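Local coordinates for protein carbohydrate kinase, FGGY (Rhodospirillum rubrum, PDB 3IFR) that probably phosphorylates D-xylulose at the expense of ATP, as a sugar kinase of the FGGY family, at residues I80-M85 with D165-L170; A97-S102 with G155-V160. All blocks are in the same frame, centred on the assembly; numbering follows the deposited sequence.

Two contacts within the N-terminal FGGY domain illustrate how a loop of chain can be pinned at successive levels. From the N terminus, after strands 8-14, 18-25 and 29-37 of the same sheet, the chain reaches strand 77-84; contact 1 closes only when helix 163-172 returns to it. Inside that large loop the chain passes through 97-102, and contact 2 closes a smaller loop at 155-160, so the second contact lies wholly within the first. Strand 159-161 runs almost directly into helix 163-172, linking the two. Their centres are about 17 Å apart, yet they touch: Tyr166 OH lies 3.8 Å from Val98 CG2. Together they tie sheet, helix and peripheral loop.

Contact 1: I80-M85 with D165-L170; sequences ICVTGM and DYINML
Val82 and Asn168 form the heart of this contact, in which a helix is laid against a sheet strand partly through a shared water. The backbones come nearest at these residues, with 7.1 Å between Val82 CA and Asn168 CA.

The polar link is indirect. Water 1 accepts a hydrogen bond from Val82 N at 2.8 Å and donates one to Asn168 OD1 at 2.9 Å, so a single water molecule joins a strand amide to a helix side chain. The amide of Asn168 reaches it because CG stands opposite the carbonyl carbon and beside the backbone N (chi1 -79°), which brings its end closer to the strand than its first bond would suggest.

Beside this bridge the side chains also touch directly. One methyl of Val82, CG2, lies 3.4 Å from Asn168 OD1, and the two side chains lie alongside one another, pointing opposite ways, instead of meeting end to end. The other methyl of Val82, CG1, is placed anti to the backbone N (chi1 -177°) and approaches the branch methyl of Ile167, with 4.3 Å between Val82 CG1 and Ile167 CG2. The rest of the Ile167 chain, out to CD1, leads away from the strand. One oxygen thus serves as both water partner and packing surface, while the valine divides its methyls between a polar and an apolar neighbour.

All three touching residues are buried. Strand 77-84 runs parallel to both its neighbours, 8-14 and 238-244, in the mixed sheet of an actin-like ATPase domain, with helix 163-172 packed on it. Ile14 of strand 8-14 touches both Val82 and Ile167, and Trp55 of helix 52-70 also meets Ile167, while helix 437-448 packs against Cys81 and Thr83.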
loop_
_atom_site.group_PDB
_atom_site.type_symbol
_atom_site.label_atom_id
_atom_site.label_comp_id
_atom_site.label_asym_id
_atom_site.label_seq_id
_atom_site.Cartn_x
_atom_site.Cartn_y
_atom_site.Cartn_z
ATOM N N ILE A 80 7.357 14.283 14.749
ATOM C CA ILE A 80 6.338 14.067 13.715
ATOM C C ILE A 80 6.905 13.155 12.630
ATOM O O ILE A 80 8.081 13.258 12.279
ATOM C CB ILE A 80 5.899 15.380 13.084
ATOM C CG1 ILE A 80 4.973 15.122 11.903
ATOM C CG2 ILE A 80 7.100 16.140 12.612
ATOM C CD1 ILE A 80 4.113 16.282 11.581
ATOM N N CYS A 81 6.096 12.239 12.126
ATOM C CA CYS A 81 6.491 11.476 10.930
ATOM C C CYS A 81 5.442 11.679 9.826
ATOM O O CYS A 81 4.213 11.669 10.077
ATOM C CB CYS A 81 6.707 9.988 11.245
ATOM S SG CYS A 81 7.081 8.928 9.794
ATOM N N VAL A 82 5.918 11.883 8.608
ATOM C CA VAL A 82 5.020 12.050 7.478
ATOM C C VAL A 82 5.056 10.810 6.577
ATOM O O VAL A 82 6.125 10.383 6.130
ATOM C CB VAL A 82 5.428 13.277 6.643
ATOM C CG1 VAL A 82 4.448 13.502 5.506
ATOM C CG2 VAL A 82 5.503 14.540 7.516
ATOM N N THR A 83 3.876 10.277 6.268
ATOM C CA THR A 83 3.726 9.196 5.311
ATOM C C THR A 83 2.776 9.710 4.176
ATOM O O THR A 83 2.214 10.820 4.264
ATOM C CB THR A 83 3.159 7.965 6.052
ATOM O OG1 THR A 83 2.940 6.866 5.161
ATOM C CG2 THR A 83 1.837 8.319 6.722
ATOM N N GLY A 84 2.636 8.920 3.109
ATOM C CA GLY A 84 1.716 9.220 2.039
ATOM C C GLY A 84 1.856 8.211 0.908
ATOM O O GLY A 84 2.656 7.282 0.975
HETATM N N MSE A 85 1.093 8.402 -0.165
HETATM C CA MSE A 85 1.158 7.470 -1.293
HETATM C C MSE A 85 2.530 7.517 -2.013
HETATM O O MSE A 85 3.229 8.523 -1.974
HETATM C CB MSE A 85 -0.023 7.706 -2.233
HETATM C CG MSE A 85 0.230 8.702 -3.367
HETATM SE SE MSE A 85 0.599 10.601 -2.906
HETATM C CE MSE A 85 -1.237 11.333 -2.684
ATOM N N ASP A 165 8.031 13.072 0.574
ATOM C CA ASP A 165 9.384 13.680 0.558
ATOM C C ASP A 165 9.280 15.210 0.380
ATOM O O ASP A 165 10.008 16.012 0.990
ATOM C CB ASP A 165 10.233 13.141 -0.585
ATOM C CG ASP A 165 10.377 11.627 -0.570
ATOM O OD1 ASP A 165 10.660 11.047 0.501
ATOM O OD2 ASP A 165 10.263 11.015 -1.671
ATOM N N TYR A 166 8.349 15.629 -0.477
ATOM C CA TYR A 166 8.231 17.036 -0.729
ATOM C C TYR A 166 7.778 17.802 0.533
ATOM O O TYR A 166 8.345 18.826 0.892
ATOM C CB TYR A 166 7.308 17.272 -1.924
ATOM C CG TYR A 166 6.998 18.716 -2.154
ATOM C CD1 TYR A 166 8.008 19.596 -2.500
ATOM C CD2 TYR A 166 5.708 19.202 -2.001
ATOM C CE1 TYR A 166 7.730 20.937 -2.711
ATOM C CE2 TYR A 166 5.410 20.527 -2.200
ATOM C CZ TYR A 166 6.420 21.394 -2.580
ATOM O OH TYR A 166 6.172 22.725 -2.803
ATOM N N ILE A 167 6.777 17.275 1.222
ATOM C CA ILE A 167 6.287 17.876 2.441
ATOM C C ILE A 167 7.407 17.963 3.461
ATOM O O ILE A 167 7.657 19.037 4.002
ATOM C CB ILE A 167 5.087 17.057 2.975
ATOM C CG1 ILE A 167 3.992 17.001 1.899
ATOM C CG2 ILE A 167 4.548 17.648 4.283
ATOM C CD1 ILE A 167 3.370 18.391 1.585
ATOM N N ASN A 168 8.110 16.852 3.726
ATOM C CA ASN A 168 9.306 16.918 4.592
ATOM C C ASN A 168 10.328 18.044 4.246
ATOM O O ASN A 168 10.865 18.736 5.138
ATOM C CB ASN A 168 10.026 15.577 4.601
ATOM C CG ASN A 168 9.366 14.567 5.496
ATOM O OD1 ASN A 168 8.783 14.918 6.547
ATOM N ND2 ASN A 168 9.475 13.269 5.110
HETATM N N MSE A 169 10.614 18.221 2.962
HETATM C CA MSE A 169 11.481 19.346 2.564
HETATM C C MSE A 169 10.895 20.672 3.042
HETATM O O MSE A 169 11.573 21.419 3.714
HETATM C CB MSE A 169 11.713 19.391 1.057
HETATM C CG MSE A 169 12.172 18.073 0.544
HETATM SE SE MSE A 169 12.504 18.109 -1.395
HETATM C CE MSE A 169 13.191 16.240 -1.710
ATOM N N LEU A 170 9.625 20.932 2.735
ATOM C CA LEU A 170 8.959 22.121 3.220
ATOM C C LEU A 170 9.026 22.282 4.756
ATOM O O LEU A 170 8.992 23.408 5.245
ATOM C CB LEU A 170 7.494 22.109 2.760
ATOM C CG LEU A 170 7.206 22.884 1.470
ATOM C CD1 LEU A 170 8.373 22.808 0.538
ATOM C CD2 LEU A 170 5.921 22.407 0.764
HETATM O O HOH W 1 8.564 12.524 8.162
#

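Contact 2: A97-S102 with G155-V160; sequences AVLRPS and GAIATV
A single leucine makes every close approach here: Leu99 projects from a loop and spreads its two methyls over consecutive residues of the facing segment. CD2 meets the methyl of Ala156, with 3.8 Å between Leu99 CD2 and Ala156 CB. Leu99 CD1 takes the other share, resting 3.8 Å from Ala156 O and 4.1 Å from Ile157 CG1. The fork is aimed by a first torsion that sets CG opposite the carbonyl carbon (chi1 -70°).

Just beyond the leucine, the chain is held by polar bonds of Arg100. The guanidinium of Arg100 reaches forward to the next residue, where NH2 donates to Pro101 O at 2.9 Å, a bent bond of 136° with the donor tilted from the carbonyl plane. Its NE and NH2 also form salt bridges with Glu150 and Glu49 respectively.

On the facing side, Ala158 and Thr159 both pair with Leu92 in a classic beta bulge on the two-stranded sheet of 90-92 and 159-161, while Leu99 bonds through its backbone to Leu91 of the same sheet.

Between the two segments the contact is therefore mainly van der Waals packing of one leucine against Ala156 and Ile157, including a backbone carbonyl, whereas directional polar bonds anchor each segment to other parts of the domain.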
loop_
_atom_site.group_PDB
_atom_site.type_symbol
_atom_site.label_atom_id
_atom_site.label_comp_id
_atom_site.label_asym_id
_atom_site.label_seq_id
_atom_site.Cartn_x
_atom_site.Cartn_y
_atom_site.Cartn_z
ATOM N N ALA A 97 10.796 25.340 -6.897
ATOM C CA ALA A 97 9.427 25.455 -7.358
ATOM C C ALA A 97 8.971 24.196 -8.107
ATOM O O ALA A 97 9.736 23.590 -8.890
ATOM C CB ALA A 97 9.279 26.704 -8.311
ATOM N N VAL A 98 7.696 23.862 -7.915
ATOM C CA VAL A 98 7.040 22.772 -8.635
ATOM C C VAL A 98 6.945 23.000 -10.174
ATOM O O VAL A 98 6.398 23.977 -10.641
ATOM C CB VAL A 98 5.638 22.508 -8.009
ATOM C CG1 VAL A 98 4.850 21.421 -8.778
ATOM C CG2 VAL A 98 5.803 22.133 -6.589
ATOM N N LEU A 99 7.473 22.076 -10.963
ATOM C CA LEU A 99 7.431 22.242 -12.419
ATOM C C LEU A 99 6.057 21.936 -13.032
ATOM O O LEU A 99 5.576 22.666 -13.877
ATOM C CB LEU A 99 8.546 21.425 -13.069
ATOM C CG LEU A 99 9.934 22.019 -12.763
ATOM C CD1 LEU A 99 11.065 21.013 -12.846
ATOM C CD2 LEU A 99 10.245 23.221 -13.617
ATOM N N ARG A 100 5.394 20.884 -12.590
ATOM C CA ARG A 100 4.127 20.504 -13.201
ATOM C C ARG A 100 3.413 19.712 -12.139
ATOM O O ARG A 100 3.994 19.387 -11.120
ATOM C CB ARG A 100 4.367 19.582 -14.396
ATOM C CG ARG A 100 4.873 18.205 -13.945
ATOM C CD ARG A 100 5.106 17.182 -15.077
ATOM N NE ARG A 100 4.084 17.179 -16.118
ATOM C CZ ARG A 100 2.814 16.804 -15.968
ATOM N NH1 ARG A 100 2.001 16.814 -17.021
ATOM N NH2 ARG A 100 2.338 16.414 -14.788
ATOM N N PRO A 101 2.143 19.397 -12.368
ATOM C CA PRO A 101 1.412 18.656 -11.337
ATOM C C PRO A 101 2.081 17.309 -11.072
ATOM O O PRO A 101 2.741 16.760 -11.968
ATOM C CB PRO A 101 0.027 18.474 -11.955
ATOM C CG PRO A 101 -0.086 19.642 -12.954
ATOM C CD PRO A 101 1.289 19.835 -13.490
ATOM N N SER A 102 1.953 16.818 -9.839
ATOM C CA SER A 102 2.460 15.513 -9.464
ATOM C C SER A 102 1.741 14.420 -10.236
ATOM O O SER A 102 0.508 14.426 -10.332
ATOM C CB SER A 102 2.258 15.280 -7.970
ATOM O OG SER A 102 2.370 13.908 -7.633
ATOM N N GLY A 155 14.180 19.448 -18.851
ATOM C CA GLY A 155 15.487 20.089 -18.805
ATOM C C GLY A 155 15.638 20.966 -17.565
ATOM O O GLY A 155 16.749 21.257 -17.109
ATOM N N ALA A 156 14.507 21.393 -17.012
ATOM C CA ALA A 156 14.555 22.218 -15.804
ATOM C C ALA A 156 14.638 21.448 -14.476
ATOM O O ALA A 156 14.629 22.080 -13.436
ATOM C CB ALA A 156 13.370 23.120 -15.757
ATOM N N ILE A 157 14.692 20.110 -14.509
ATOM C CA ILE A 157 14.604 19.302 -13.290
ATOM C C ILE A 157 15.887 19.318 -12.483
ATOM O O ILE A 157 16.929 18.819 -12.921
ATOM C CB ILE A 157 14.273 17.812 -13.566
ATOM C CG1 ILE A 157 12.891 17.640 -14.221
ATOM C CG2 ILE A 157 14.294 17.016 -12.274
ATOM C CD1 ILE A 157 12.665 16.285 -14.773
ATOM N N ALA A 158 15.776 19.876 -11.281
ATOM C CA ALA A 158 16.850 19.921 -10.288
ATOM C C ALA A 158 16.623 18.874 -9.199
ATOM O O ALA A 158 17.577 18.328 -8.627
ATOM C CB ALA A 158 16.910 21.311 -9.671
ATOM N N THR A 159 15.354 18.603 -8.896
ATOM C CA THR A 159 14.989 17.602 -7.882
ATOM C C THR A 159 13.745 16.820 -8.299
ATOM O O THR A 159 12.700 17.390 -8.707
ATOM C CB THR A 159 14.728 18.289 -6.524
ATOM O OG1 THR A 159 15.906 18.989 -6.088
ATOM C CG2 THR A 159 14.287 17.298 -5.464
ATOM N N VAL A 160 13.857 15.506 -8.196
ATOM C CA VAL A 160 12.709 14.639 -8.350
ATOM C C VAL A 160 12.546 13.889 -7.030
ATOM O O VAL A 160 13.543 13.409 -6.451
ATOM C CB VAL A 160 12.876 13.655 -9.528
ATOM C CG1 VAL A 160 14.192 12.832 -9.384
ATOM C CG2 VAL A 160 11.682 12.737 -9.611
#